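Putative D-alanine N-acetyltransferase of GNAT family (Desulfovibrio desulfuricans subsp. desulfuricans, PDB 2R7H) probably transfers an acyl group, most likely acetyl from acetyl-coenzyme A, to an acceptor substrate, as other members of the GNAT family do. Local coordinates at residues Phe132-Gly137 with Lys169-Leu174; Arg36-Thr41 with Trp99-Pro104; Val20-Gln25 with His69-Thr74; Gln29-Val34 with Leu55-Leu60. All blocks are in the same frame, centred on the assembly; numbering follows the deposited sequence.

Interaction 1. Residues Phe132-Gly137 with Lys169-Leu174; sequences FAETSG and KIIYRL
Ala-133 with Tyr-172 and Thr-135 with Ile-170 are the two hydrogen-bonded pairs of an antiparallel strand contact whose segments run at 155° to each other. Four backbone bonds close these pairs, among them Tyr-172 N to Ala-133 O at 2.8 Å and Ile-170 N to Thr-135 O, with an N-H...O angle of 172°. Between them, in the non-hydrogen-bonded pair Glu-134 with Ile-171, Glu-134 CA approaches Ile-170 O to 3.4 Å in a CA-H...O contact.

The tight part is the face carrying Ala-133, Thr-135, Ile-170 and Tyr-172, where helix 142-150 also packs. Thr-135 CG2 meets the edge of the Tyr-172 ring near its plane, 3.8 Å from CE2, and the Tyr-172 hydroxyl is hydrogen-bonded to Glu-149. Ile-170 CD1 presses on Gly-137 CA at 3.3 Å, short for two carbons.

The other face is mixed. Phe-132 CD1 lies 3.9 Å from Ile-171 CG2, and the ring runs beside the Arg-173 side chain in the same direction, with ring and guanidinium planes 78° apart. The second subunit packs here: its Phe-162 meets the Phe-132 ring. Lys-160 O of the second subunit and Glu-156 of Arg-173's own chain both bind Arg-173 NH1. Looser still is the exposed Glu-134, whose OE2 accepts a weak bond from Lys-169 NZ at 3.1 Å within a salt bridge; Lys-169 also makes a cation-pi contact with Phe-162 of its own chain.

The near-straight backbone bonds and the closely packed Ala-133/Thr-135/Ile-170/Tyr-172 face thus probably give most of the cohesion, whereas the Glu-134–Lys-169 pair, whose hydrogen bond is weak and whose acid is exposed, is likely to contribute less.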
loop_
_atom_site.group_PDB
_atom_site.type_symbol
_atom_site.label_atom_id
_atom_site.label_comp_id
_atom_site.label_asym_id
_atom_site.label_seq_id
_atom_site.Cartn_x
_atom_site.Cartn_y
_atom_site.Cartn_z
ATOM N N PHE B 132 -9.991 6.377 0.494
ATOM C CA PHE B 132 -8.781 7.134 0.347
ATOM C C PHE B 132 -8.321 7.180 -1.107
ATOM O O PHE B 132 -8.512 6.238 -1.825
ATOM C CB PHE B 132 -7.645 6.560 1.209
ATOM C CG PHE B 132 -7.816 6.811 2.667
ATOM C CD1 PHE B 132 -7.483 8.044 3.209
ATOM C CD2 PHE B 132 -8.359 5.852 3.496
ATOM C CE1 PHE B 132 -7.646 8.259 4.523
ATOM C CE2 PHE B 132 -8.547 6.073 4.783
ATOM C CZ PHE B 132 -8.173 7.285 5.331
ATOM N N ALA B 133 -7.765 8.334 -1.505
ATOM C CA ALA B 133 -7.169 8.544 -2.832
ATOM C C ALA B 133 -5.801 9.182 -2.639
ATOM O O ALA B 133 -5.646 10.108 -1.875
ATOM C CB ALA B 133 -8.065 9.423 -3.761
ATOM N N GLU B 134 -4.817 8.740 -3.388
ATOM C CA GLU B 134 -3.459 9.294 -3.296
ATOM C C GLU B 134 -3.078 9.905 -4.622
ATOM O O GLU B 134 -3.396 9.344 -5.660
ATOM C CB GLU B 134 -2.458 8.177 -2.999
ATOM C CG GLU B 134 -2.762 7.428 -1.775
ATOM C CD GLU B 134 -1.704 6.398 -1.439
ATOM O OE1 GLU B 134 -1.037 5.883 -2.354
ATOM O OE2 GLU B 134 -1.573 6.100 -0.252
ATOM N N THR B 135 -2.429 11.065 -4.597
ATOM C CA THR B 135 -1.966 11.646 -5.828
ATOM C C THR B 135 -0.655 12.386 -5.584
ATOM O O THR B 135 -0.143 12.431 -4.445
ATOM C CB THR B 135 -3.053 12.515 -6.525
ATOM O OG1 THR B 135 -2.628 12.787 -7.858
ATOM C CG2 THR B 135 -3.323 13.809 -5.768
ATOM N N SER B 136 -0.110 12.927 -6.660
ATOM C CA SER B 136 1.146 13.661 -6.630
ATOM C C SER B 136 0.926 15.144 -6.376
ATOM O O SER B 136 -0.115 15.701 -6.683
ATOM C CB SER B 136 1.910 13.438 -7.932
ATOM O OG SER B 136 2.963 14.350 -8.060
ATOM N N GLY B 137 1.931 15.785 -5.814
ATOM C CA GLY B 137 1.867 17.214 -5.524
ATOM C C GLY B 137 2.392 18.119 -6.624
ATOM O O GLY B 137 2.387 19.343 -6.422
ATOM N N LYS B 169 3.569 12.967 -2.096
ATOM C CA LYS B 169 2.351 12.173 -2.195
ATOM C C LYS B 169 1.387 12.876 -1.297
ATOM O O LYS B 169 1.756 13.153 -0.153
ATOM C CB LYS B 169 2.515 10.726 -1.694
ATOM C CG LYS B 169 1.188 9.900 -1.884
ATOM C CD LYS B 169 1.373 8.425 -1.754
ATOM C CE LYS B 169 1.637 7.964 -0.407
ATOM N NZ LYS B 169 1.546 6.452 -0.369
ATOM N N ILE B 170 0.178 13.171 -1.797
ATOM C CA ILE B 170 -0.877 13.811 -1.001
ATOM C C ILE B 170 -1.945 12.727 -0.834
ATOM O O ILE B 170 -2.335 12.090 -1.824
ATOM C CB ILE B 170 -1.524 15.073 -1.626
ATOM C CG1 ILE B 170 -0.515 16.214 -1.831
ATOM C CG2 ILE B 170 -2.635 15.624 -0.663
ATOM C CD1 ILE B 170 0.547 15.947 -2.770
ATOM N N ILE B 171 -2.392 12.512 0.404
ATOM C CA ILE B 171 -3.408 11.489 0.710
ATOM C C ILE B 171 -4.687 12.229 1.050
ATOM O O ILE B 171 -4.719 13.070 1.975
ATOM C CB ILE B 171 -3.007 10.529 1.853
ATOM C CG1 ILE B 171 -1.650 9.851 1.562
ATOM C CG2 ILE B 171 -4.090 9.449 2.014
ATOM C CD1 ILE B 171 -1.085 8.972 2.705
ATOM N N TYR B 172 -5.717 11.949 0.244
ATOM C CA TYR B 172 -7.027 12.534 0.337
ATOM C C TYR B 172 -7.964 11.562 0.999
ATOM O O TYR B 172 -7.985 10.385 0.697
ATOM C CB TYR B 172 -7.538 12.932 -1.074
ATOM C CG TYR B 172 -6.929 14.208 -1.581
ATOM C CD1 TYR B 172 -7.435 15.449 -1.171
ATOM C CD2 TYR B 172 -5.883 14.195 -2.475
ATOM C CE1 TYR B 172 -6.881 16.628 -1.616
ATOM C CE2 TYR B 172 -5.338 15.383 -2.926
ATOM C CZ TYR B 172 -5.828 16.574 -2.494
ATOM O OH TYR B 172 -5.249 17.719 -2.948
ATOM N N ARG B 173 -8.778 12.074 1.891
ATOM C CA ARG B 173 -9.717 11.281 2.662
ATOM C C ARG B 173 -11.188 11.632 2.353
ATOM O O ARG B 173 -11.524 12.799 2.304
ATOM C CB ARG B 173 -9.487 11.673 4.126
ATOM C CG ARG B 173 -10.341 10.972 5.187
ATOM C CD ARG B 173 -10.343 11.811 6.406
ATOM N NE ARG B 173 -11.081 11.174 7.479
ATOM C CZ ARG B 173 -10.594 10.229 8.263
ATOM N NH1 ARG B 173 -9.367 9.723 8.077
ATOM N NH2 ARG B 173 -11.381 9.743 9.209
ATOM N N LEU B 174 -12.045 10.623 2.155
ATOM C CA LEU B 174 -13.494 10.877 2.012
ATOM C C LEU B 174 -14.201 10.005 3.036
ATOM O O LEU B 174 -14.044 8.794 3.036
ATOM C CB LEU B 174 -14.039 10.516 0.634
ATOM C CG LEU B 174 -15.519 10.827 0.330
ATOM C CD1 LEU B 174 -15.746 12.311 0.203
ATOM C CD2 LEU B 174 -15.911 10.191 -0.964
#

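Interaction 2. Residues Arg36-Thr41 with Trp99-Pro104; sequences RVVEST and WIAVAP
Val-37 brings its CG1 methyl down on Ala-101, 3.7 Å from CB and 3.5 Å from the carbonyl O of that residue. This apolar packing is the centre of the contact. CG1 is anti to the backbone N (chi1 168°), beside the carbonyl carbon, and meets the strand from there. Val-38 CG2 approaches the same Ala-101 CB more distantly, at 4.3 Å. The small Ala-101 side chain is consistent with the close approach of helix and strand, their axes being 7.5 Å apart and turned 81° to each other.

Methylene and methyl groups meeting polar atoms form a second class. Ser-40 OG lies 3.2 Å from Pro-104 CD, and Thr-41 CG2 comes 3.6 Å from Val-102 O, a buried carbonyl with no hydrogen-bonding partner in the model. Separately, Ser-40 CB and Pro-104 CD make a carbon pair of 3.4 Å, tighter than normal contact.

Hydrogen bonds stay on the helix side. Ser-40 OG donates to Val-37 O, and Thr-41 OG1 donates to Val-38 O at 2.8 Å, turning both hydroxyls back onto the preceding turn of their own segment.

Helix 30-41 thus crosses strand 94-102 on one face of the sheet, while Val-102 on the other face packs on helix 111-125. Such alpha-beta-alpha layering, with helices on both faces of the sheet, is characteristic of the GNAT fold, in which the end of this strand leads to the probable coenzyme A pyrophosphate-binding loop; Trp-99, farther back, lines the 2-ethoxyethanol pocket.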
loop_
_atom_site.group_PDB
_atom_site.type_symbol
_atom_site.label_atom_id
_atom_site.label_comp_id
_atom_site.label_asym_id
_atom_site.label_seq_id
_atom_site.Cartn_x
_atom_site.Cartn_y
_atom_site.Cartn_z
ATOM N N ARG B 36 -6.457 1.029 -23.305
ATOM C CA ARG B 36 -6.659 2.134 -24.259
ATOM C C ARG B 36 -7.210 3.405 -23.584
ATOM O O ARG B 36 -6.793 4.507 -23.941
ATOM C CB ARG B 36 -7.492 1.681 -25.488
ATOM N N VAL B 37 -8.081 3.254 -22.566
ATOM C CA VAL B 37 -8.611 4.408 -21.837
ATOM C C VAL B 37 -7.447 5.076 -21.146
ATOM O O VAL B 37 -7.250 6.282 -21.284
ATOM C CB VAL B 37 -9.704 4.056 -20.751
ATOM C CG1 VAL B 37 -9.986 5.265 -19.846
ATOM C CG2 VAL B 37 -11.017 3.560 -21.389
ATOM N N VAL B 38 -6.690 4.273 -20.402
ATOM C CA VAL B 38 -5.524 4.737 -19.656
ATOM C C VAL B 38 -4.469 5.425 -20.536
ATOM O O VAL B 38 -3.903 6.456 -20.151
ATOM C CB VAL B 38 -4.944 3.553 -18.821
ATOM C CG1 VAL B 38 -3.523 3.770 -18.544
ATOM C CG2 VAL B 38 -5.833 3.291 -17.575
ATOM N N GLU B 39 -4.210 4.837 -21.699
ATOM C CA GLU B 39 -3.246 5.389 -22.667
ATOM C C GLU B 39 -3.710 6.681 -23.282
ATOM O O GLU B 39 -2.881 7.496 -23.607
ATOM C CB GLU B 39 -2.931 4.387 -23.753
ATOM C CG GLU B 39 -2.086 3.230 -23.234
ATOM C CD GLU B 39 -1.748 2.236 -24.332
ATOM O OE1 GLU B 39 -2.441 2.184 -25.376
ATOM O OE2 GLU B 39 -0.780 1.488 -24.119
ATOM N N SER B 40 -5.021 6.881 -23.420
ATOM C CA SER B 40 -5.570 8.116 -23.970
ATOM C C SER B 40 -5.443 9.343 -23.042
ATOM O O SER B 40 -5.497 10.472 -23.511
ATOM C CB SER B 40 -7.037 7.924 -24.313
ATOM O OG SER B 40 -7.843 7.876 -23.163
ATOM N N THR B 41 -5.223 9.135 -21.750
ATOM C CA THR B 41 -5.134 10.249 -20.786
ATOM C C THR B 41 -3.790 10.954 -20.630
ATOM O O THR B 41 -3.781 12.104 -20.212
ATOM C CB THR B 41 -5.481 9.778 -19.380
ATOM O OG1 THR B 41 -4.418 8.950 -18.874
ATOM C CG2 THR B 41 -6.840 9.031 -19.378
ATOM N N TRP B 99 -7.714 4.739 -9.194
ATOM C CA TRP B 99 -7.817 5.885 -10.134
ATOM C C TRP B 99 -9.144 5.894 -10.853
ATOM O O TRP B 99 -9.892 4.914 -10.794
ATOM C CB TRP B 99 -6.662 5.984 -11.184
ATOM C CG TRP B 99 -6.500 4.721 -11.846
ATOM C CD1 TRP B 99 -7.291 4.215 -12.818
ATOM C CD2 TRP B 99 -5.502 3.729 -11.568
ATOM N NE1 TRP B 99 -6.861 2.977 -13.149
ATOM C CE2 TRP B 99 -5.765 2.648 -12.402
ATOM C CE3 TRP B 99 -4.432 3.647 -10.673
ATOM C CZ2 TRP B 99 -4.992 1.505 -12.410
ATOM C CZ3 TRP B 99 -3.672 2.510 -10.672
ATOM C CH2 TRP B 99 -3.944 1.456 -11.551
ATOM N N ILE B 100 -9.473 7.067 -11.382
ATOM C CA ILE B 100 -10.615 7.256 -12.221
ATOM C C ILE B 100 -9.990 7.731 -13.557
ATOM O O ILE B 100 -9.279 8.717 -13.555
ATOM C CB ILE B 100 -11.618 8.286 -11.715
ATOM C CG1 ILE B 100 -12.204 7.839 -10.385
ATOM C CG2 ILE B 100 -12.790 8.427 -12.757
ATOM C CD1 ILE B 100 -13.172 8.801 -9.792
ATOM N N ALA B 101 -10.201 7.009 -14.658
ATOM C CA ALA B 101 -9.680 7.402 -15.991
ATOM C C ALA B 101 -10.855 7.589 -16.962
ATOM O O ALA B 101 -11.687 6.706 -17.116
ATOM C CB ALA B 101 -8.678 6.332 -16.539
ATOM N N VAL B 102 -10.909 8.747 -17.621
ATOM C CA VAL B 102 -11.947 9.090 -18.620
ATOM C C VAL B 102 -11.257 9.428 -19.952
ATOM O O VAL B 102 -10.253 10.156 -19.954
ATOM C CB VAL B 102 -12.779 10.301 -18.149
ATOM C CG1 VAL B 102 -13.682 10.851 -19.262
ATOM C CG2 VAL B 102 -13.625 9.902 -16.907
ATOM N N ALA B 103 -11.790 8.915 -21.064
ATOM C CA ALA B 103 -11.229 9.188 -22.405
ATOM C C ALA B 103 -11.284 10.708 -22.671
ATOM O O ALA B 103 -12.199 11.366 -22.180
ATOM C CB ALA B 103 -11.981 8.439 -23.449
ATOM N N PRO B 104 -10.301 11.272 -23.411
ATOM C CA PRO B 104 -10.268 12.734 -23.654
ATOM C C PRO B 104 -11.545 13.344 -24.206
ATOM O O PRO B 104 -11.926 14.428 -23.767
ATOM C CB PRO B 104 -9.097 12.912 -24.644
ATOM C CG PRO B 104 -8.869 11.549 -25.231
ATOM C CD PRO B 104 -9.169 10.615 -24.099
#

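Interaction 3. Residues Val20-Gln25 with His69-Thr74; sequences VAFRRQ and HFVFAT
Ala-21 and Thr-74 satisfy each other's backbone in full, with Ala-21 N to Thr-74 O and Thr-74 N to Ala-21 O both at 2.8 Å. Ala-21 O takes a further, weak bond from Thr-74 OG1 at 3.3 Å, so one residue supplies two donors to this carbonyl. Two residues on, Arg-23 and Phe-72 form the second hydrogen-bonded antiparallel pair; Phe-72 N reaches Arg-23 O almost straight, at an N-H...O angle of 178°. Beyond it the direct pairing stops and a water takes over, accepting from Phe-70 N at 2.8 Å and donating to Arg-24 O at 2.7 Å.

The two guanidinium groups are satisfied differently. Arg-23 NH1 donates to Gln-25 O at 2.9 Å, within the guanidinium plane, and also forms a salt bridge with Asp-30. A bend at chi3 (50°) places NE, and the group beyond it lies with its plane 25° from that of the Phe-72 ring, Phe-72 CB over one of its faces. Arg-24 runs alongside Val-71, pointing the same way, with Val-71 CG1 over the centre of its guanidinium; NE and NH2 are taken by Asp-122 and Glu-118 of helix 111-125.

On the face carrying Phe-22 and Ala-73, Phe-22 CE1 packs 3.7 Å from Ala-73 CB, and its ring also rests on helix 111-125. Both arginines therefore lie against hydrocarbon while N-H groups of both also reach carboxylates, which would probably strengthen the ionic bonds that tie this outer strand and the residues just after it to helices 30-41 and 111-125.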
loop_
_atom_site.group_PDB
_atom_site.type_symbol
_atom_site.label_atom_id
_atom_site.label_comp_id
_atom_site.label_asym_id
_atom_site.label_seq_id
_atom_site.Cartn_x
_atom_site.Cartn_y
_atom_site.Cartn_z
ATOM N N VAL B 20 -25.028 7.083 -20.721
ATOM C CA VAL B 20 -23.906 6.348 -20.144
ATOM C C VAL B 20 -24.453 5.239 -19.262
ATOM O O VAL B 20 -25.368 5.496 -18.464
ATOM C CB VAL B 20 -23.028 7.242 -19.261
ATOM C CG1 VAL B 20 -21.941 6.414 -18.598
ATOM C CG2 VAL B 20 -22.427 8.348 -20.079
ATOM N N ALA B 21 -23.937 4.017 -19.412
ATOM C CA ALA B 21 -24.342 2.876 -18.562
ATOM C C ALA B 21 -23.148 2.499 -17.663
ATOM O O ALA B 21 -22.014 2.446 -18.144
ATOM C CB ALA B 21 -24.753 1.682 -19.397
ATOM N N PHE B 22 -23.407 2.232 -16.385
ATOM C CA PHE B 22 -22.368 1.821 -15.424
ATOM C C PHE B 22 -22.433 0.307 -15.256
ATOM O O PHE B 22 -23.513 -0.235 -15.032
ATOM C CB PHE B 22 -22.498 2.559 -14.101
ATOM C CG PHE B 22 -22.290 4.020 -14.247
ATOM C CD1 PHE B 22 -21.012 4.514 -14.470
ATOM C CD2 PHE B 22 -23.343 4.905 -14.190
ATOM C CE1 PHE B 22 -20.801 5.860 -14.618
ATOM C CE2 PHE B 22 -23.127 6.270 -14.345
ATOM C CZ PHE B 22 -21.848 6.740 -14.563
ATOM N N ARG B 23 -21.296 -0.369 -15.412
ATOM C CA ARG B 23 -21.221 -1.832 -15.314
ATOM C C ARG B 23 -20.116 -2.212 -14.337
ATOM O O ARG B 23 -19.050 -1.621 -14.370
ATOM C CB ARG B 23 -20.924 -2.398 -16.706
ATOM C CG ARG B 23 -20.636 -3.904 -16.760
ATOM C CD ARG B 23 -20.665 -4.472 -18.173
ATOM N NE ARG B 23 -19.859 -3.715 -19.137
ATOM C CZ ARG B 23 -18.534 -3.791 -19.276
ATOM N NH1 ARG B 23 -17.804 -4.551 -18.481
ATOM N NH2 ARG B 23 -17.924 -3.061 -20.198
ATOM N N ARG B 24 -20.391 -3.177 -13.471
ATOM C CA ARG B 24 -19.424 -3.688 -12.502
ATOM C C ARG B 24 -18.809 -5.016 -12.902
ATOM O O ARG B 24 -17.754 -5.359 -12.391
ATOM C CB ARG B 24 -20.017 -3.876 -11.112
ATOM C CG ARG B 24 -20.139 -2.679 -10.214
ATOM C CD ARG B 24 -21.121 -1.736 -10.685
ATOM N NE ARG B 24 -21.322 -0.670 -9.715
ATOM C CZ ARG B 24 -22.081 0.390 -9.956
ATOM N NH1 ARG B 24 -22.786 0.527 -11.089
ATOM N NH2 ARG B 24 -22.181 1.303 -9.029
ATOM N N GLN B 25 -19.480 -5.785 -13.762
ATOM C CA GLN B 25 -18.984 -7.101 -14.182
ATOM C C GLN B 25 -17.802 -6.943 -15.116
ATOM O O GLN B 25 -17.900 -6.177 -16.039
ATOM C CB GLN B 25 -20.093 -7.891 -14.910
ATOM C CG GLN B 25 -19.733 -9.372 -15.193
ATOM C CD GLN B 25 -20.828 -10.139 -15.935
ATOM O OE1 GLN B 25 -21.540 -9.591 -16.792
ATOM N NE2 GLN B 25 -20.927 -11.434 -15.642
ATOM N N HIS B 69 -11.910 -3.950 -7.565
ATOM C CA HIS B 69 -13.254 -3.736 -8.046
ATOM C C HIS B 69 -13.210 -2.638 -9.083
ATOM O O HIS B 69 -12.323 -1.774 -9.056
ATOM C CB HIS B 69 -14.134 -3.346 -6.874
ATOM C CG HIS B 69 -14.212 -4.405 -5.833
ATOM N ND1 HIS B 69 -15.281 -5.265 -5.738
ATOM C CD2 HIS B 69 -13.317 -4.807 -4.899
ATOM C CE1 HIS B 69 -15.073 -6.108 -4.740
ATOM N NE2 HIS B 69 -13.887 -5.856 -4.218
ATOM N N PHE B 70 -14.209 -2.660 -9.957
ATOM C CA PHE B 70 -14.320 -1.752 -11.087
ATOM C C PHE B 70 -15.724 -1.238 -11.340
ATOM O O PHE B 70 -16.688 -1.946 -11.065
ATOM C CB PHE B 70 -13.943 -2.538 -12.369
ATOM C CG PHE B 70 -12.542 -3.055 -12.377
ATOM C CD1 PHE B 70 -12.239 -4.300 -11.861
ATOM C CD2 PHE B 70 -11.522 -2.268 -12.845
ATOM C CE1 PHE B 70 -10.929 -4.768 -11.826
ATOM C CE2 PHE B 70 -10.220 -2.726 -12.804
ATOM C CZ PHE B 70 -9.930 -3.980 -12.290
ATOM N N VAL B 71 -15.814 0.004 -11.841
ATOM C CA VAL B 71 -17.104 0.599 -12.314
ATOM C C VAL B 71 -16.715 1.127 -13.701
ATOM O O VAL B 71 -15.858 2.007 -13.804
ATOM C CB VAL B 71 -17.673 1.781 -11.481
ATOM C CG1 VAL B 71 -18.970 2.277 -12.156
ATOM C CG2 VAL B 71 -17.915 1.404 -10.003
ATOM N N PHE B 72 -17.257 0.525 -14.759
ATOM C CA PHE B 72 -16.975 0.927 -16.135
ATOM C C PHE B 72 -18.129 1.774 -16.676
ATOM O O PHE B 72 -19.265 1.354 -16.569
ATOM C CB PHE B 72 -16.839 -0.311 -17.037
ATOM C CG PHE B 72 -15.807 -1.314 -16.568
ATOM C CD1 PHE B 72 -14.465 -1.054 -16.722
ATOM C CD2 PHE B 72 -16.189 -2.521 -15.994
ATOM C CE1 PHE B 72 -13.518 -1.960 -16.304
ATOM C CE2 PHE B 72 -15.251 -3.442 -15.592
ATOM C CZ PHE B 72 -13.902 -3.157 -15.747
ATOM N N ALA B 73 -17.848 2.974 -17.197
ATOM C CA ALA B 73 -18.864 3.846 -17.805
ATOM C C ALA B 73 -18.820 3.535 -19.316
ATOM O O ALA B 73 -17.761 3.701 -19.952
ATOM C CB ALA B 73 -18.535 5.320 -17.538
ATOM N N THR B 74 -19.917 3.013 -19.882
ATOM C CA THR B 74 -19.965 2.699 -21.333
ATOM C C THR B 74 -21.060 3.488 -22.096
ATOM O O THR B 74 -22.068 3.872 -21.517
ATOM C CB THR B 74 -20.182 1.195 -21.607
ATOM O OG1 THR B 74 -21.406 0.782 -20.987
ATOM C CG2 THR B 74 -19.045 0.361 -21.079
HETATM O O HOH W 1 -15.917 -4.887 -10.421
#

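Interaction 4. Residues Gln29-Val34 with Leu55-Leu60; sequences QDALLV and LVDEHL
Val-56 and Ala-31 carry most of this helix-helix contact, and they are the pair of closest backbone approach, with CA atoms 5.2 Å apart. Val-56 CG1, anti to its own backbone N (chi1 177°), is laid closest against the backbone of the opposing helix: it is 3.4 Å from Ala-31 N and 3.6 Å from Ala-31 CA. The other branch, CG2, goes to Val-34, meeting its CG2 at 3.8 Å as the two valines reach toward each other tip to tip.

The segments run antiparallel at 168° with axes 9.1 Å apart, a spacing that the small Ala-31 side chain helps to permit. They belong to helices 30-41 and 46-61, the consecutive pair that in GNAT proteins follows the first strand and packs on one face of the sheet; here Val-34 rests on Phe-72 and Val-56 on Phe-70 of strand 69-75.

Ala-31 CB also meets a polar tip. Asp-57 starts out to the side, but its carboxylate turns back until OD1 is 3.0 Å from Ala-31 CB, a tight oxygen-to-methyl approach. Asp-30, whose CB lies 3.9 Å from Val-56 CG1, directs OD2 instead to Leu-27 N and to Arg-23.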
loop_
_atom_site.group_PDB
_atom_site.type_symbol
_atom_site.label_atom_id
_atom_site.label_comp_id
_atom_site.label_asym_id
_atom_site.label_seq_id
_atom_site.Cartn_x
_atom_site.Cartn_y
_atom_site.Cartn_z
ATOM N N GLN B 29 -13.133 -8.476 -22.787
ATOM C CA GLN B 29 -12.852 -7.288 -23.593
ATOM C C GLN B 29 -12.281 -6.104 -22.788
ATOM O O GLN B 29 -11.578 -5.251 -23.337
ATOM C CB GLN B 29 -14.164 -6.810 -24.238
ATOM N N ASP B 30 -12.551 -6.080 -21.483
ATOM C CA ASP B 30 -12.154 -4.972 -20.607
ATOM C C ASP B 30 -10.674 -4.632 -20.376
ATOM O O ASP B 30 -10.334 -3.437 -20.291
ATOM C CB ASP B 30 -12.850 -5.126 -19.244
ATOM C CG ASP B 30 -14.378 -5.047 -19.335
ATOM O OD1 ASP B 30 -14.944 -4.430 -20.272
ATOM O OD2 ASP B 30 -15.022 -5.606 -18.428
ATOM N N ALA B 31 -9.834 -5.657 -20.243
ATOM C CA ALA B 31 -8.389 -5.488 -20.020
ATOM C C ALA B 31 -7.750 -4.573 -21.070
ATOM O O ALA B 31 -7.034 -3.636 -20.721
ATOM C CB ALA B 31 -7.693 -6.841 -20.021
ATOM N N LEU B 32 -8.049 -4.821 -22.341
ATOM C CA LEU B 32 -7.502 -4.007 -23.418
ATOM C C LEU B 32 -8.225 -2.648 -23.539
ATOM O O LEU B 32 -7.578 -1.646 -23.847
ATOM C CB LEU B 32 -7.533 -4.758 -24.743
ATOM C CG LEU B 32 -6.589 -4.173 -25.789
ATOM C CD1 LEU B 32 -5.127 -4.329 -25.306
ATOM C CD2 LEU B 32 -6.790 -4.856 -27.160
ATOM N N LEU B 33 -9.547 -2.615 -23.294
ATOM C CA LEU B 33 -10.342 -1.366 -23.339
ATOM C C LEU B 33 -9.846 -0.420 -22.267
ATOM O O LEU B 33 -9.769 0.789 -22.502
ATOM C CB LEU B 33 -11.853 -1.632 -23.171
ATOM C CG LEU B 33 -12.593 -2.339 -24.302
ATOM C CD1 LEU B 33 -13.945 -2.859 -23.867
ATOM C CD2 LEU B 33 -12.716 -1.425 -25.518
ATOM N N VAL B 34 -9.555 -0.969 -21.083
ATOM C CA VAL B 34 -9.012 -0.192 -19.964
ATOM C C VAL B 34 -7.642 0.369 -20.342
ATOM O O VAL B 34 -7.354 1.562 -20.113
ATOM C CB VAL B 34 -8.917 -1.032 -18.685
ATOM C CG1 VAL B 34 -7.903 -0.443 -17.697
ATOM C CG2 VAL B 34 -10.328 -1.209 -18.083
ATOM N N LEU B 55 -4.512 -5.401 -13.330
ATOM C CA LEU B 55 -5.593 -5.447 -12.330
ATOM C C LEU B 55 -6.889 -6.028 -12.910
ATOM O O LEU B 55 -7.613 -6.717 -12.210
ATOM C CB LEU B 55 -5.887 -4.051 -11.781
ATOM C CG LEU B 55 -4.803 -3.294 -11.005
ATOM C CD1 LEU B 55 -5.287 -1.909 -10.591
ATOM C CD2 LEU B 55 -4.337 -4.066 -9.788
ATOM N N VAL B 56 -7.184 -5.717 -14.175
ATOM C CA VAL B 56 -8.379 -6.217 -14.839
ATOM C C VAL B 56 -8.207 -7.712 -15.127
ATOM O O VAL B 56 -9.161 -8.490 -14.998
ATOM C CB VAL B 56 -8.696 -5.441 -16.130
ATOM C CG1 VAL B 56 -9.892 -6.049 -16.823
ATOM C CG2 VAL B 56 -8.948 -3.957 -15.829
ATOM N N ASP B 57 -6.998 -8.100 -15.526
ATOM C CA ASP B 57 -6.681 -9.503 -15.797
ATOM C C ASP B 57 -6.732 -10.350 -14.520
ATOM O O ASP B 57 -7.279 -11.449 -14.557
ATOM C CB ASP B 57 -5.325 -9.643 -16.501
ATOM C CG ASP B 57 -5.335 -9.090 -17.923
ATOM O OD1 ASP B 57 -6.378 -9.172 -18.618
ATOM O OD2 ASP B 57 -4.265 -8.619 -18.366
ATOM N N GLU B 58 -6.185 -9.852 -13.404
ATOM C CA GLU B 58 -6.236 -10.593 -12.125
ATOM C C GLU B 58 -7.703 -10.803 -11.675
ATOM O O GLU B 58 -8.010 -11.837 -11.074
ATOM C CB GLU B 58 -5.375 -9.951 -11.007
ATOM C CG GLU B 58 -3.862 -10.090 -11.169
ATOM N N HIS B 59 -8.590 -9.837 -11.958
ATOM C CA HIS B 59 -10.017 -9.977 -11.628
ATOM C C HIS B 59 -10.607 -11.067 -12.530
ATOM O O HIS B 59 -11.514 -11.782 -12.106
ATOM C CB HIS B 59 -10.787 -8.679 -11.811
ATOM C CG HIS B 59 -12.199 -8.745 -11.318
ATOM N ND1 HIS B 59 -12.605 -8.146 -10.145
ATOM C CD2 HIS B 59 -13.298 -9.353 -11.826
ATOM C CE1 HIS B 59 -13.891 -8.370 -9.959
ATOM N NE2 HIS B 59 -14.336 -9.100 -10.964
ATOM N N LEU B 60 -10.134 -11.153 -13.777
ATOM C CA LEU B 60 -10.573 -12.214 -14.691
ATOM C C LEU B 60 -9.978 -13.589 -14.313
ATOM O O LEU B 60 -10.670 -14.592 -14.468
ATOM C CB LEU B 60 -10.272 -11.876 -16.163
ATOM C CG LEU B 60 -11.183 -10.851 -16.839
ATOM C CD1 LEU B 60 -10.596 -10.384 -18.161
ATOM C CD2 LEU B 60 -12.569 -11.447 -17.030
#

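Interactions 1 and 3 are both antiparallel strand pairings in the same sheet, on opposite sides of the chain's centre, about 23 Å between centres. Interaction 1 is largely buried and borders the second subunit; interaction 3 is partly exposed and includes an outermost strand. Interactions 2 and 4 are buried, share helix 30-41 and rest largely on apolar packing, without the cross-segment hydrogen bonds of the strand pairs: one sets the helix against the sheet, the other against helix 46-61. They touch where Trp-99 CH2 meets Leu-55 CD1 at 3.7 Å. Interaction 4 is nested within the loop closed by interaction 3, and the two join at Arg-23 with Asp-30 and at Phe-70 with Val-56.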